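Extracellular ligand-binding receptor (Verminephrobacter eiseniae, PDB 4M88) probably binds an amino acid or related small solute outside the cytoplasm and delivers it to an ABC transporter. Local coordinates at residues N176-G181 / A191-A196. Sequence-based numbering, arbitrary orientation.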
ATOM      1  N   ASN A 176      -5.441  -4.190 -23.881  1.00 13.47           N
ATOM      2  CA  ASN A 176      -5.850  -2.830 -24.214  1.00 16.18           C
ATOM      3  C   ASN A 176      -5.807  -1.971 -22.967  1.00 17.82           C
ATOM      4  O   ASN A 176      -6.238  -2.406 -21.908  1.00 22.53           O
ATOM      5  CB  ASN A 176      -7.262  -2.805 -24.798  1.00 16.49           C
ATOM      6  CG  ASN A 176      -7.331  -3.444 -26.163  1.00 20.93           C
ATOM      7  OD1 ASN A 176      -6.391  -3.351 -26.951  1.00 26.22           O
ATOM      8  ND2 ASN A 176      -8.443  -4.100 -26.453  1.00 20.74           N
ATOM      9  N   GLY A 177      -5.283  -0.758 -23.079  1.00 12.74           N
ATOM     10  CA  GLY A 177      -5.194   0.099 -21.905  1.00 15.60           C
ATOM     11  C   GLY A 177      -5.938   1.389 -22.142  1.00 16.73           C
ATOM     12  O   GLY A 177      -5.700   2.074 -23.142  1.00 14.99           O
ATOM     13  N   VAL A 178      -6.838   1.716 -21.227  1.00 13.97           N
ATOM     14  CA  VAL A 178      -7.688   2.893 -21.371  1.00 12.85           C
ATOM     15  C   VAL A 178      -7.391   3.882 -20.257  1.00 19.15           C
ATOM     16  O   VAL A 178      -7.554   3.571 -19.083  1.00 14.91           O
ATOM     17  CB  VAL A 178      -9.165   2.506 -21.342  1.00 13.77           C
ATOM     18  CG1 VAL A 178     -10.035   3.740 -21.425  1.00 20.43           C
ATOM     19  CG2 VAL A 178      -9.479   1.565 -22.506  1.00 16.17           C
ATOM     20  N   LYS A 179      -6.930   5.071 -20.630  1.00 13.83           N
ATOM     21  CA  LYS A 179      -6.569   6.087 -19.651  1.00 17.51           C
ATOM     22  C   LYS A 179      -7.809   6.906 -19.317  1.00 21.55           C
ATOM     23  O   LYS A 179      -8.680   7.099 -20.169  1.00 24.50           O
ATOM     24  CB  LYS A 179      -5.481   6.994 -20.236  1.00 20.54           C
ATOM     25  CG  LYS A 179      -4.782   7.881 -19.226  1.00 27.73           C
ATOM     26  CD  LYS A 179      -3.571   8.581 -19.835  1.00 29.53           C
ATOM     27  CE  LYS A 179      -3.956   9.431 -21.033  1.00 31.95           C
ATOM     28  NZ  LYS A 179      -2.823  10.304 -21.488  1.00 37.50           N
ATOM     29  N   SER A 180      -7.891   7.405 -18.089  1.00 13.24           N
ATOM     30  CA  SER A 180      -9.036   8.230 -17.694  1.00 19.44           C
ATOM     31  C   SER A 180      -8.649   9.291 -16.674  1.00 22.48           C
ATOM     32  O   SER A 180      -7.771   9.071 -15.835  1.00 17.09           O
ATOM     33  CB  SER A 180     -10.153   7.361 -17.104  1.00 17.53           C
ATOM     34  OG  SER A 180     -11.285   8.161 -16.788  1.00 19.90           O
ATOM     35  N   GLY A 181      -9.314  10.440 -16.753  1.00 20.79           N
ATOM     36  CA  GLY A 181      -9.241  11.425 -15.694  1.00 19.20           C
ATOM     37  C   GLY A 181     -10.025  10.902 -14.509  1.00 19.33           C
ATOM     38  O   GLY A 181     -10.788   9.953 -14.636  1.00 19.03           O
ATOM     39  N   ALA A 191     -15.363   3.763 -19.192  1.00 12.95           N
ATOM     40  CA  ALA A 191     -16.027   2.487 -18.955  1.00 14.43           C
ATOM     41  C   ALA A 191     -16.790   2.028 -20.190  1.00 16.48           C
ATOM     42  O   ALA A 191     -16.812   0.836 -20.503  1.00 18.51           O
ATOM     43  CB  ALA A 191     -16.953   2.575 -17.740  1.00 15.38           C
ATOM     44  N   ARG A 192     -17.418   2.974 -20.884  1.00 16.20           N
ATOM     45  CA  ARG A 192     -18.099   2.675 -22.146  1.00 22.10           C
ATOM     46  C   ARG A 192     -17.121   2.147 -23.189  1.00 16.88           C
ATOM     47  O   ARG A 192     -17.453   1.225 -23.942  1.00 19.09           O
ATOM     48  CB  ARG A 192     -18.839   3.900 -22.693  1.00 26.61           C
ATOM     49  CG  ARG A 192     -20.291   3.993 -22.251  1.00 39.92           C
ATOM     50  CD  ARG A 192     -21.076   5.027 -23.065  1.00 48.59           C
ATOM     51  NE  ARG A 192     -20.466   5.310 -24.366  1.00 57.44           N
ATOM     52  CZ  ARG A 192     -21.070   5.975 -25.352  1.00 66.14           C
ATOM     53  NH1 ARG A 192     -22.314   6.414 -25.201  1.00 68.81           N
ATOM     54  NH2 ARG A 192     -20.434   6.193 -26.498  1.00 68.40           N
ATOM     55  N   GLN A 193     -15.923   2.730 -23.246  1.00 15.01           N
ATOM     56  CA  GLN A 193     -14.889   2.237 -24.162  1.00 15.85           C
ATOM     57  C   GLN A 193     -14.490   0.812 -23.805  1.00 13.24           C
ATOM     58  O   GLN A 193     -14.397  -0.051 -24.676  1.00 18.70           O
ATOM     59  CB  GLN A 193     -13.654   3.146 -24.144  1.00 17.99           C
ATOM     60  CG  GLN A 193     -12.410   2.547 -24.831  1.00 22.78           C
ATOM     61  CD  GLN A 193     -12.383   2.738 -26.350  1.00 31.72           C
ATOM     62  OE1 GLN A 193     -13.325   3.262 -26.941  1.00 34.85           O
ATOM     63  NE2 GLN A 193     -11.292   2.308 -26.984  1.00 28.26           N
ATOM     64  N   ILE A 194     -14.262   0.564 -22.517  1.00 11.32           N
ATOM     65  CA  ILE A 194     -13.865  -0.773 -22.071  1.00 12.20           C
ATOM     66  C   ILE A 194     -14.959  -1.794 -22.363  1.00 15.04           C
ATOM     67  O   ILE A 194     -14.683  -2.917 -22.783  1.00 15.36           O
ATOM     68  CB  ILE A 194     -13.464  -0.768 -20.590  1.00 12.76           C
ATOM     69  CG1 ILE A 194     -12.137  -0.020 -20.444  1.00 18.07           C
ATOM     70  CG2 ILE A 194     -13.351  -2.204 -20.032  1.00 11.42           C
ATOM     71  CD1 ILE A 194     -11.734   0.266 -19.036  1.00 25.95           C
ATOM     72  N   ALA A 195     -16.208  -1.387 -22.184  1.00 14.41           N
ATOM     73  CA  ALA A 195     -17.339  -2.273 -22.439  1.00 14.05           C
ATOM     74  C   ALA A 195     -17.398  -2.731 -23.891  1.00 19.28           C
ATOM     75  O   ALA A 195     -17.957  -3.785 -24.194  1.00 24.35           O
ATOM     76  CB  ALA A 195     -18.638  -1.596 -22.048  1.00 15.09           C
ATOM     77  N   ALA A 196     -16.824  -1.936 -24.785  1.00 17.37           N
ATOM     78  CA  ALA A 196     -16.867  -2.235 -26.209  1.00 20.17           C
ATOM     79  C   ALA A 196     -15.752  -3.178 -26.675  1.00 20.91           C
ATOM     80  O   ALA A 196     -15.742  -3.585 -27.833  1.00 23.51           O
ATOM     81  CB  ALA A 196     -16.836  -0.947 -27.014  1.00 21.67           C
TER
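The outer edge of one lobe of the periplasmic binding protein fold is formed here, where strand 174-180 is covered by the helix that follows it, 184-195. V178 of the strand meets Q193 and I194 near the end of this helix. The contact is small, with 127 Å² buried, and it is apolar. The backbones come nearest at V178 and I194, whose CA atoms are 7.2 Å apart.

V178 points its CB at the helix. Its CG2 branch lies anti to the carbonyl carbon and does most of the touching. This methyl sits 3.7 Å from CG1 of I194. CB of V178 adds a looser contact to the I194 chain end, 4.1 Å from CD1. I194 starts off across the line to the strand, but with CG1 beside its own backbone N (chi1 -70°) the longer branch swings back to V178. The same CG2 of V178 is also 3.9 Å from CG of Q193. Q193 contributes its aliphatic part, and its chain bends at chi2 (84°) beyond that point. I194 is buried, whereas Q193 is exposed at the margin of the contact.

A190 of the same helix also touches V178. I194 reaches further inward, to L147 of strand 143-149 and L218 of helix 208-220. S180 OG donates to G181 O at 2.8 Å, where the chain leaves the strand for the helix.

Strand 174-180 pairs in parallel with 143-149, and its helix leads on to strand 201-205 on the far side of 143-149. This is a beta-alpha-beta crossover of the alpha/beta/alpha sandwich lobes of the leucine-binding protein family.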